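Local coordinates for PKS_KS domain-containing protein (Photorhabdus luminescens subsp. laumondii, PDB 6SMO) that probably acts as a beta-ketoacyl synthase of the thiolase superfamily, here holding a pentaketo aldehyde chain in its pocket, at residues B[422-427]-B[432-437]. Sequence-based numbering, arbitrary orientation.
Sequences LKLSSG and HSVIVM. With LKZ (3,5,7,9,11-pentakis(oxidanylidene)dodecanal), chain H.
Ser425 and Ser433 pair near the turn end of an antiparallel beta hairpin, strands 422-427 and 432-437, buried within the mixed sheet of this thiolase-like ketosynthase. They form a hydrogen-bonded pair: Ser425 N to Ser433 O spans 2.9 Å, and Ser433 N returns to Ser425 O at 3.0 Å with the hydrogen nearly in line (169°). At the next hydrogen-bonded pair, Lys423 and Ile435 repeat the pattern more slackly; Ile435 N gives Lys423 O a bond of 3.3 Å, whereas the one from Lys423 N to Ile435 O is weak, bent to 126°.

Neither face opens to solvent, but they differ in how closely they pack. Helix 193-206 covers the face of Lys423, Ser425, Ser433 and Ile435 through Leu195. The tight part is here: with its CG anti to the backbone N (chi1 171°), Lys423 runs side by side with Ile435, CB of Lys423 3.6 Å from Ile435 CG1. The lysine chain then bends away, and its NZ donates to Ser425 OG, which is also hydrogen-bonded to Asn375.

The other face is looser between the strands: Leu422 CD1 lies 4.2 Å from Val436 CG2, and Leu424 meets Val434 similarly, while helix 306-319 packs on Leu422 and Val434, helix 337-350 on Leu424. Toward the turn, Gly427 borders the polyketide-like ligand, whose O23 comes within 3.5 Å of Gly427 C. Across from Ser426, the residue before Gly427, the His432 ring is held at both nitrogens: NE2 is hydrogen-bonded to Asn294, and Ser426 OG, at the ring edge, shares a hydrogen bond of 3.0 Å with His432 ND1.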
loop_
_atom_site.group_PDB
_atom_site.type_symbol
_atom_site.label_atom_id
_atom_site.label_comp_id
_atom_site.label_asym_id
_atom_site.label_seq_id
_atom_site.Cartn_x
_atom_site.Cartn_y
_atom_site.Cartn_z
ATOM N N LEU B 422 -7.167 6.316 20.986
ATOM C CA LEU B 422 -6.138 5.659 20.135
ATOM C C LEU B 422 -6.842 4.784 19.092
ATOM O O LEU B 422 -7.949 4.292 19.382
ATOM C CB LEU B 422 -5.205 4.820 21.014
ATOM C CG LEU B 422 -3.846 5.442 21.333
ATOM C CD1 LEU B 422 -3.994 6.846 21.902
ATOM C CD2 LEU B 422 -3.072 4.558 22.298
ATOM N N LYS B 423 -6.211 4.607 17.929
ATOM C CA LYS B 423 -6.728 3.794 16.796
ATOM C C LYS B 423 -5.567 2.998 16.197
ATOM O O LYS B 423 -4.756 3.598 15.468
ATOM C CB LYS B 423 -7.391 4.707 15.758
ATOM C CG LYS B 423 -7.777 4.045 14.442
ATOM C CD LYS B 423 -8.909 3.049 14.567
ATOM C CE LYS B 423 -8.956 2.063 13.420
ATOM N NZ LYS B 423 -7.960 0.978 13.582
ATOM N N LEU B 424 -5.502 1.699 16.503
ATOM C CA LEU B 424 -4.401 0.784 16.099
ATOM C C LEU B 424 -4.793 0.072 14.799
ATOM O O LEU B 424 -5.936 -0.419 14.720
ATOM C CB LEU B 424 -4.144 -0.221 17.227
ATOM C CG LEU B 424 -3.343 0.292 18.426
ATOM C CD1 LEU B 424 -3.825 1.660 18.889
ATOM C CD2 LEU B 424 -3.405 -0.702 19.575
ATOM N N SER B 425 -3.879 0.032 13.824
ATOM C CA SER B 425 -4.029 -0.703 12.539
ATOM C C SER B 425 -2.757 -1.503 12.244
ATOM O O SER B 425 -1.661 -1.039 12.614
ATOM C CB SER B 425 -4.367 0.230 11.405
ATOM O OG SER B 425 -5.697 0.713 11.528
ATOM N N SER B 426 -2.915 -2.661 11.598
ATOM C CA SER B 426 -1.830 -3.604 11.222
ATOM C C SER B 426 -2.143 -4.219 9.855
ATOM O O SER B 426 -3.335 -4.439 9.566
ATOM C CB SER B 426 -1.647 -4.669 12.272
ATOM O OG SER B 426 -1.149 -4.112 13.480
ATOM N N GLY B 427 -1.106 -4.481 9.069
ATOM C CA GLY B 427 -1.249 -5.111 7.748
ATOM C C GLY B 427 -0.021 -5.934 7.416
ATOM O O GLY B 427 0.858 -6.053 8.275
ATOM N N HIS B 432 2.785 -1.341 11.051
ATOM C CA HIS B 432 1.921 -0.835 12.151
ATOM C C HIS B 432 1.646 0.653 11.920
ATOM O O HIS B 432 2.595 1.374 11.554
ATOM C CB HIS B 432 2.571 -1.076 13.519
ATOM C CG HIS B 432 2.711 -2.518 13.876
ATOM N ND1 HIS B 432 1.620 -3.319 14.149
ATOM C CD2 HIS B 432 3.802 -3.302 14.014
ATOM C CE1 HIS B 432 2.032 -4.536 14.435
ATOM N NE2 HIS B 432 3.365 -4.552 14.358
ATOM N N SER B 433 0.400 1.088 12.124
ATOM C CA SER B 433 -0.052 2.494 11.956
ATOM C C SER B 433 -1.019 2.866 13.084
ATOM O O SER B 433 -1.943 2.074 13.356
ATOM C CB SER B 433 -0.672 2.704 10.600
ATOM O OG SER B 433 0.314 2.630 9.579
ATOM N N VAL B 434 -0.795 4.024 13.711
ATOM C CA VAL B 434 -1.602 4.559 14.848
ATOM C C VAL B 434 -1.941 6.025 14.555
ATOM O O VAL B 434 -1.037 6.761 14.111
ATOM C CB VAL B 434 -0.848 4.414 16.186
ATOM C CG1 VAL B 434 -1.643 4.972 17.357
ATOM C CG2 VAL B 434 -0.452 2.969 16.456
ATOM N N ILE B 435 -3.198 6.420 14.783
ATOM C CA ILE B 435 -3.648 7.845 14.806
ATOM C C ILE B 435 -4.243 8.135 16.187
ATOM O O ILE B 435 -4.906 7.241 16.748
ATOM C CB ILE B 435 -4.644 8.164 13.670
ATOM C CG1 ILE B 435 -5.834 7.202 13.645
ATOM C CG2 ILE B 435 -3.933 8.206 12.327
ATOM C CD1 ILE B 435 -7.041 7.738 12.914
ATOM N N VAL B 436 -3.990 9.335 16.715
ATOM C CA VAL B 436 -4.530 9.820 18.019
ATOM C C VAL B 436 -5.664 10.804 17.721
ATOM O O VAL B 436 -5.377 11.876 17.156
ATOM C CB VAL B 436 -3.430 10.469 18.881
ATOM C CG1 VAL B 436 -3.974 10.974 20.209
ATOM C CG2 VAL B 436 -2.262 9.521 19.111
ATOM N N MET B 437 -6.900 10.437 18.072
ATOM C CA MET B 437 -8.097 11.308 17.947
ATOM C C MET B 437 -8.449 11.879 19.323
ATOM O O MET B 437 -8.099 11.248 20.339
ATOM C CB MET B 437 -9.291 10.534 17.379
ATOM C CG MET B 437 -9.128 10.191 15.914
ATOM S SD MET B 437 -10.714 9.970 15.079
ATOM C CE MET B 437 -10.168 9.812 13.380
HETATM C C4 LKZ H . -4.464 -11.037 -2.025
HETATM C C5 LKZ H . -3.485 -9.893 -1.943
HETATM C C6 LKZ H . -3.995 -8.573 -1.355
HETATM C C7 LKZ H . -3.336 -8.353 -0.011
HETATM C C8 LKZ H . -3.600 -7.057 0.763
HETATM C C10 LKZ H . -3.699 -7.533 5.968
HETATM C C22 LKZ H . -4.995 -11.092 -3.444
HETATM C C11 LKZ H . -5.090 -6.958 5.878
HETATM O O19 LKZ H . -6.084 -7.608 6.148
HETATM C C3 LKZ H . -3.058 -7.125 4.655
HETATM O O23 LKZ H . -1.997 -6.527 4.645
HETATM C C2 LKZ H . -3.863 -7.377 3.373
HETATM C C9 LKZ H . -2.963 -7.225 2.145
HETATM O O20 LKZ H . -1.755 -7.322 2.238
HETATM O O21 LKZ H . -2.646 -9.227 0.467
HETATM O O22 LKZ H . -2.347 -10.031 -2.361
HETATM O O24 LKZ H . -4.520 -11.835 -4.291
HETATM C C23 LKZ H . -6.159 -10.170 -3.749
#